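PDB 1IA6: cellulase CEL9M from Clostridium cellulolyticum, which probably cleaves internal beta-1,4-glucosidic linkages in cellulose and related beta-glucans, as a family 9 glycoside hydrolase. Local coordinates for residues Y104-H109 with A160-M165; K335-I340 with G421-A426; A388-P393 with D397-D402. All coordinates share one frame; numbering follows the deposited sequence.

How the contacts relate
All three contacts belong to one glycoside hydrolase family 9 catalytic module. Contact 1 joins helices 91-107 and 152-169 on one side of the chain's centre; contacts 2 and 3 lie on the opposite side, their centres about 28 and 33 Å from that of contact 1. Contact 3 is nested within the loop that contact 2 closes; their centres are about 17 Å apart and the two touch: Y339 OH probably hydrogen-bonds D397 OD1 at 2.5 Å, and I340 packs on L389. Contact 3 carries D401, a predicted active-site residue; V390 is about 7 Å from E410, the other, between side chains. Contact 2 lies away from both residues, with the V337 side chain about 9 Å from a bound nickel ion.

Contact 1 (Y104-H109 with A160-M165); sequences YFLKSH and AALTLM
With chi1 near -61°, F105 sets its CG anti to its own carbonyl carbon and carries its ring toward A161 and L162; L162, with chi1 near -72°, extends its isobutyl group back toward F105. The ring carbon F105 CE2 comes to 4.0 Å from A161 CB, a methyl that approaches the ring obliquely. L162 uses its CD2 branch, which lies at the edge of the same ring, near its plane, and also reaches F105 CB at 4.3 Å. L106, one residue further along the helix, adds a looser touch: its CD2 lies 4.5 Å from L162 CD2. One methyl of L162 thus meets both F105 and L106. The CA atoms of F105 and L162 are 8.2 Å apart, the nearest pair of the two segments, a spacing bridged by side chains and by no hydrogen bond. This is helix-helix packing within the alpha-helical barrel of the family 9 module, joining the end of helix 91-107 to helix 152-169. Helix 64-80 adds A71, which touches both F105 and A161, and L187 of helix 174-193 packs on L162. Near the end of helix 91-107, Y104 O accepts S108 N at 3.0 Å and S108 OG at 2.9 Å, the two donors coming from opposite faces of the carbonyl plane; the hydroxyl stands 38° out of that plane. S108 OG also lies over one face of the Y104 ring, offset toward its rim. K107 and H109 bond outside the segments, to D49 and to T114 and E186. Across the helices, then, the contact is wholly apolar: it rests on dispersion and the burial of hydrocarbon, while the hydroxyl of S108 is satisfied by its own helix end.

Contact 2 (K335-I340 with G421-A426); sequences KQVDYI and GVLAGA
V337 meets V422 and L423 through both arms of its fork. Its CB bond points toward the helical segment G421-A426, and from CB the side chain divides. CG1, anti to the backbone N (chi1 175°), meets CD2 of L423 at 3.9 Å. CG2, anti to the carbonyl carbon instead, goes to V422: it lies 3.4 Å from V422 CG2, closer than the usual van der Waals separation of two methyl carbons, and 4.2 Å from V422 CG1. V337 and V422 therefore meet tip to tip, each directing a methyl at the other, whereas V337 and L423 cross obliquely, the leucine touching through CD2. The CB bond of L423 does not head for V337; the CD2 branch brings the leucine back to it. The backbones come nearest at V337 and L423, whose CA atoms are 7.5 Å apart. No hydrogen bond spans the two segments, and V337, V422 and L423 are all buried, so across the two segments the contact is made by hydrocarbon, with the two valine methyls as its tight point. Polar groups on the same turns have partners outside the two segments: Q336 bonds through its amide to the backbone of G297 and K299, and D338 makes a salt bridge with K334 and a hydrogen bond with the Y6 hydroxyl. The contact joins helix 327-341 to helix 413-429, two members of the alpha-helical barrel of this module. Helix 306-323 borders it through S314 and L318, which pack on V422, while helix 6-15 borders it through Y6 on V337 and through A9, L10 and S13 on L423.

Contact 3 (A388-P393 with D397-D402); sequences ALVGGP and DKFLDD
V390 and F399 cross at about a right angle in an irregular loop of the family 9 catalytic module, the link between helices 365-368 and 406-409, which includes D401. The valine presents CG2, which lies 4.0 Å from F399 CE1 and slightly farther from CZ, approaching the ring obliquely. F399 is brought there by its first torsion: chi1 near -173° sets CG anti to the backbone N and swings the ring back across the loop. Its CD1 corner is directed at the backbone of G392, with the carbonyl oxygen at 3.6 Å from CD1; that oxygen and P393 N both lie at the ring edge, near its plane. G392 has phi 122° and psi -178°, angles at which a CB would press on the preceding carbonyl oxygen and on P393 CD. The ring of Y350 packs edge-to-face with F399. P393 points its CB toward the other segment, whereas D397 and K398 direct theirs away, so the proline meets their main chain. D397 turns its carboxylate to Y339, T294 and the N-H of G296, a set of bonds that ties this end of the loop to helix 327-341 and a neighbouring loop. Farther along, D401, a predicted active-site residue, centres an inverse gamma turn, and its OD2 accepts the N-H of I360. No hydrogen bond crosses between A388-P393 and D397-D402; their closest approach, tight for a carbon-oxygen pair, is P393 CB to K398 O, at 3.0 Å.

Contact 1 (Y104-H109 with A160-M165)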
# COMPACT_ATOMS: atom_id res chain seq x y z
N TYR A 104 -0.10 -14.42 -5.80
CA TYR A 104 0.81 -14.75 -4.71
C TYR A 104 0.03 -15.13 -3.45
O TYR A 104 0.36 -16.11 -2.79
CB TYR A 104 1.75 -13.56 -4.46
CG TYR A 104 2.62 -13.65 -3.22
CD1 TYR A 104 3.54 -14.69 -3.06
CD2 TYR A 104 2.55 -12.67 -2.23
CE1 TYR A 104 4.36 -14.75 -1.94
CE2 TYR A 104 3.37 -12.72 -1.11
CZ TYR A 104 4.27 -13.76 -0.97
OH TYR A 104 5.09 -13.81 0.15
N PHE A 105 -1.01 -14.37 -3.12
CA PHE A 105 -1.80 -14.68 -1.94
C PHE A 105 -2.45 -16.06 -2.05
O PHE A 105 -2.50 -16.81 -1.07
CB PHE A 105 -2.89 -13.62 -1.72
CG PHE A 105 -2.37 -12.23 -1.51
CD1 PHE A 105 -1.15 -12.02 -0.88
CD2 PHE A 105 -3.10 -11.14 -1.94
CE1 PHE A 105 -0.66 -10.72 -0.67
CE2 PHE A 105 -2.62 -9.84 -1.74
CZ PHE A 105 -1.40 -9.63 -1.11
N LEU A 106 -2.96 -16.38 -3.24
CA LEU A 106 -3.61 -17.67 -3.45
C LEU A 106 -2.62 -18.83 -3.30
O LEU A 106 -2.94 -19.85 -2.69
CB LEU A 106 -4.27 -17.72 -4.83
CG LEU A 106 -5.51 -16.83 -5.00
CD1 LEU A 106 -6.00 -16.89 -6.44
CD2 LEU A 106 -6.60 -17.28 -4.04
N LYS A 107 -1.42 -18.67 -3.85
CA LYS A 107 -0.39 -19.71 -3.75
C LYS A 107 0.06 -19.89 -2.30
O LYS A 107 0.44 -20.99 -1.88
CB LYS A 107 0.81 -19.34 -4.63
CG LYS A 107 0.49 -19.36 -6.11
CD LYS A 107 1.57 -18.71 -6.96
CE LYS A 107 2.88 -19.47 -6.89
NZ LYS A 107 3.90 -18.85 -7.78
N SER A 108 0.00 -18.81 -1.52
CA SER A 108 0.41 -18.84 -0.12
C SER A 108 -0.65 -19.44 0.80
O SER A 108 -0.44 -19.53 2.01
CB SER A 108 0.75 -17.42 0.35
OG SER A 108 1.79 -16.85 -0.43
N HIS A 109 -1.79 -19.84 0.24
CA HIS A 109 -2.90 -20.42 1.00
C HIS A 109 -3.14 -21.84 0.46
O HIS A 109 -4.12 -22.08 -0.25
CB HIS A 109 -4.14 -19.55 0.82
CG HIS A 109 -5.32 -19.94 1.66
ND1 HIS A 109 -5.23 -20.14 3.02
CD2 HIS A 109 -6.62 -20.13 1.34
CE1 HIS A 109 -6.42 -20.43 3.51
NE2 HIS A 109 -7.29 -20.43 2.51
N ALA A 160 -9.23 -8.58 2.47
CA ALA A 160 -9.80 -7.39 1.84
C ALA A 160 -9.27 -7.22 0.43
O ALA A 160 -10.01 -6.88 -0.48
CB ALA A 160 -9.50 -6.15 2.68
N ALA A 161 -7.97 -7.45 0.25
CA ALA A 161 -7.36 -7.32 -1.07
C ALA A 161 -7.98 -8.32 -2.04
O ALA A 161 -8.20 -8.00 -3.21
CB ALA A 161 -5.85 -7.56 -0.97
N LEU A 162 -8.26 -9.53 -1.55
CA LEU A 162 -8.85 -10.58 -2.38
C LEU A 162 -10.31 -10.31 -2.70
O LEU A 162 -10.78 -10.59 -3.80
CB LEU A 162 -8.70 -11.94 -1.69
CG LEU A 162 -7.27 -12.50 -1.68
CD1 LEU A 162 -7.19 -13.70 -0.74
CD2 LEU A 162 -6.86 -12.89 -3.10
N THR A 163 -11.05 -9.76 -1.73
CA THR A 163 -12.45 -9.44 -1.96
C THR A 163 -12.54 -8.30 -2.97
O THR A 163 -13.40 -8.29 -3.85
CB THR A 163 -13.15 -9.00 -0.66
OG1 THR A 163 -13.08 -10.07 0.29
CG2 THR A 163 -14.62 -8.66 -0.93
N LEU A 164 -11.65 -7.32 -2.84
CA LEU A 164 -11.65 -6.20 -3.77
C LEU A 164 -11.31 -6.70 -5.17
O LEU A 164 -11.83 -6.19 -6.16
CB LEU A 164 -10.67 -5.12 -3.31
CG LEU A 164 -11.30 -4.18 -2.28
CD1 LEU A 164 -10.23 -3.44 -1.48
CD2 LEU A 164 -12.22 -3.21 -3.01
N MET A 165 -10.46 -7.72 -5.26
CA MET A 165 -10.12 -8.26 -6.58
C MET A 165 -11.37 -8.91 -7.17
O MET A 165 -11.64 -8.79 -8.36
CB MET A 165 -8.97 -9.28 -6.48
CG MET A 165 -8.45 -9.71 -7.85
SD MET A 165 -7.91 -8.29 -8.84
CE MET A 165 -6.85 -9.08 -10.04

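Contact 2 (K335-I340 with G421-A426)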
# COMPACT_ATOMS: atom_id res chain seq x y z
N LYS A 335 -3.86 20.50 -2.06
CA LYS A 335 -2.60 21.13 -1.68
C LYS A 335 -1.52 20.09 -1.39
O LYS A 335 -0.36 20.28 -1.74
CB LYS A 335 -2.79 22.04 -0.47
CG LYS A 335 -3.60 23.30 -0.77
CD LYS A 335 -3.62 24.24 0.42
CE LYS A 335 -4.38 25.53 0.10
NZ LYS A 335 -4.36 26.47 1.25
N GLN A 336 -1.91 18.98 -0.77
CA GLN A 336 -0.94 17.93 -0.46
C GLN A 336 -0.44 17.27 -1.73
O GLN A 336 0.76 17.03 -1.89
CB GLN A 336 -1.57 16.88 0.46
CG GLN A 336 -2.11 17.46 1.75
CD GLN A 336 -1.10 18.37 2.42
OE1 GLN A 336 -0.06 17.92 2.91
NE2 GLN A 336 -1.41 19.66 2.44
N VAL A 337 -1.35 16.99 -2.65
CA VAL A 337 -0.98 16.37 -3.91
C VAL A 337 -0.08 17.29 -4.72
O VAL A 337 0.97 16.87 -5.22
CB VAL A 337 -2.21 16.03 -4.77
CG1 VAL A 337 -1.77 15.50 -6.12
CG2 VAL A 337 -3.07 15.00 -4.06
N ASP A 338 -0.48 18.56 -4.84
CA ASP A 338 0.32 19.51 -5.61
C ASP A 338 1.70 19.71 -5.01
O ASP A 338 2.67 19.94 -5.74
CB ASP A 338 -0.42 20.85 -5.72
CG ASP A 338 -1.67 20.76 -6.58
OD1 ASP A 338 -1.84 19.74 -7.27
OD2 ASP A 338 -2.48 21.71 -6.57
N TYR A 339 1.81 19.61 -3.69
CA TYR A 339 3.09 19.75 -3.02
C TYR A 339 4.01 18.62 -3.46
O TYR A 339 5.17 18.83 -3.80
CB TYR A 339 2.90 19.72 -1.50
CG TYR A 339 4.17 19.92 -0.69
CD1 TYR A 339 5.10 18.89 -0.57
CD2 TYR A 339 4.43 21.13 -0.06
CE1 TYR A 339 6.27 19.06 0.18
CE2 TYR A 339 5.59 21.32 0.69
CZ TYR A 339 6.51 20.28 0.80
OH TYR A 339 7.66 20.45 1.54
N ILE A 340 3.46 17.40 -3.48
CA ILE A 340 4.20 16.22 -3.89
C ILE A 340 4.68 16.33 -5.34
O ILE A 340 5.79 15.92 -5.67
CB ILE A 340 3.32 14.95 -3.72
CG1 ILE A 340 3.13 14.66 -2.23
CG2 ILE A 340 3.95 13.75 -4.43
CD1 ILE A 340 2.10 13.59 -1.93
N GLY A 421 -3.97 5.97 -5.13
CA GLY A 421 -5.34 6.32 -4.77
C GLY A 421 -5.66 7.80 -4.81
O GLY A 421 -6.66 8.21 -5.39
N VAL A 422 -4.81 8.62 -4.19
CA VAL A 422 -5.06 10.06 -4.17
C VAL A 422 -4.97 10.66 -5.58
O VAL A 422 -5.75 11.56 -5.92
CB VAL A 422 -4.08 10.81 -3.21
CG1 VAL A 422 -2.68 10.86 -3.79
CG2 VAL A 422 -4.61 12.21 -2.93
N LEU A 423 -4.05 10.18 -6.40
CA LEU A 423 -3.93 10.69 -7.76
C LEU A 423 -5.17 10.32 -8.57
O LEU A 423 -5.66 11.11 -9.37
CB LEU A 423 -2.67 10.14 -8.43
CG LEU A 423 -1.36 10.79 -7.95
CD1 LEU A 423 -0.16 10.09 -8.56
CD2 LEU A 423 -1.37 12.27 -8.32
N ALA A 424 -5.70 9.12 -8.36
CA ALA A 424 -6.90 8.69 -9.07
C ALA A 424 -8.05 9.61 -8.65
O ALA A 424 -8.87 10.01 -9.47
CB ALA A 424 -7.23 7.24 -8.74
N GLY A 425 -8.08 9.95 -7.37
CA GLY A 425 -9.12 10.84 -6.87
C GLY A 425 -8.95 12.26 -7.38
O GLY A 425 -9.92 12.95 -7.66
N ALA A 426 -7.70 12.70 -7.51
CA ALA A 426 -7.41 14.04 -7.99
C ALA A 426 -7.94 14.21 -9.41
O ALA A 426 -8.50 15.25 -9.76
CB ALA A 426 -5.91 14.31 -7.96

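Contact 3 (A388-P393 with D397-D402)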
# COMPACT_ATOMS: atom_id res chain seq x y z
N ALA A 388 8.30 6.27 -8.13
CA ALA A 388 8.49 6.07 -6.70
C ALA A 388 8.31 7.34 -5.88
O ALA A 388 8.86 8.39 -6.20
CB ALA A 388 9.88 5.49 -6.43
N LEU A 389 7.52 7.24 -4.81
CA LEU A 389 7.32 8.36 -3.90
C LEU A 389 8.39 8.20 -2.83
O LEU A 389 8.47 7.17 -2.16
CB LEU A 389 5.93 8.28 -3.25
CG LEU A 389 5.60 9.36 -2.21
CD1 LEU A 389 5.47 10.72 -2.89
CD2 LEU A 389 4.30 9.01 -1.51
N VAL A 390 9.24 9.21 -2.66
CA VAL A 390 10.29 9.12 -1.65
C VAL A 390 9.79 9.52 -0.27
O VAL A 390 8.68 10.05 -0.13
CB VAL A 390 11.51 10.00 -2.02
CG1 VAL A 390 12.12 9.50 -3.32
CG2 VAL A 390 11.10 11.45 -2.14
N GLY A 391 10.60 9.26 0.76
CA GLY A 391 10.21 9.60 2.12
C GLY A 391 9.69 11.02 2.24
O GLY A 391 8.59 11.25 2.75
N GLY A 392 10.48 11.99 1.78
CA GLY A 392 10.05 13.37 1.86
C GLY A 392 10.99 14.27 2.64
O GLY A 392 12.03 13.82 3.12
N PRO A 393 10.64 15.56 2.79
CA PRO A 393 11.43 16.57 3.50
C PRO A 393 11.19 16.62 5.00
O PRO A 393 10.34 15.91 5.53
CB PRO A 393 10.98 17.86 2.83
CG PRO A 393 9.50 17.61 2.68
CD PRO A 393 9.44 16.17 2.17
N ASP A 397 10.69 21.82 5.23
CA ASP A 397 10.57 21.66 3.78
C ASP A 397 11.90 21.37 3.09
O ASP A 397 12.00 21.44 1.87
CB ASP A 397 9.95 22.90 3.15
CG ASP A 397 8.52 23.13 3.59
OD1 ASP A 397 7.67 22.26 3.31
OD2 ASP A 397 8.26 24.17 4.23
N LYS A 398 12.92 21.05 3.88
CA LYS A 398 14.24 20.76 3.33
C LYS A 398 14.38 19.29 2.95
O LYS A 398 13.86 18.41 3.64
CB LYS A 398 15.33 21.13 4.33
CG LYS A 398 15.24 22.56 4.86
CD LYS A 398 15.35 23.58 3.73
CE LYS A 398 15.21 25.00 4.26
NZ LYS A 398 15.30 26.00 3.16
N PHE A 399 15.07 19.03 1.85
CA PHE A 399 15.29 17.67 1.38
C PHE A 399 16.78 17.41 1.19
O PHE A 399 17.48 18.22 0.58
CB PHE A 399 14.57 17.44 0.04
CG PHE A 399 14.61 16.01 -0.42
CD1 PHE A 399 13.79 15.06 0.18
CD2 PHE A 399 15.48 15.61 -1.43
CE1 PHE A 399 13.83 13.73 -0.23
CE2 PHE A 399 15.53 14.28 -1.83
CZ PHE A 399 14.71 13.34 -1.23
N LEU A 400 17.26 16.29 1.72
CA LEU A 400 18.66 15.93 1.59
C LEU A 400 18.78 14.74 0.65
O LEU A 400 18.53 13.60 1.03
CB LEU A 400 19.24 15.57 2.97
CG LEU A 400 19.18 16.67 4.03
CD1 LEU A 400 19.73 16.16 5.35
CD2 LEU A 400 19.97 17.89 3.55
N ASP A 401 19.14 15.03 -0.60
CA ASP A 401 19.27 13.99 -1.62
C ASP A 401 20.67 13.40 -1.62
O ASP A 401 21.53 13.82 -2.41
CB ASP A 401 18.93 14.58 -2.99
CG ASP A 401 18.84 13.53 -4.08
OD1 ASP A 401 18.92 12.32 -3.76
OD2 ASP A 401 18.69 13.90 -5.26
N ASP A 402 20.91 12.43 -0.75
CA ASP A 402 22.21 11.78 -0.68
C ASP A 402 22.13 10.33 -0.21
O ASP A 402 21.10 9.88 0.30
CB ASP A 402 23.17 12.58 0.22
CG ASP A 402 22.70 12.66 1.65
OD1 ASP A 402 23.43 13.24 2.48
OD2 ASP A 402 21.60 12.14 1.95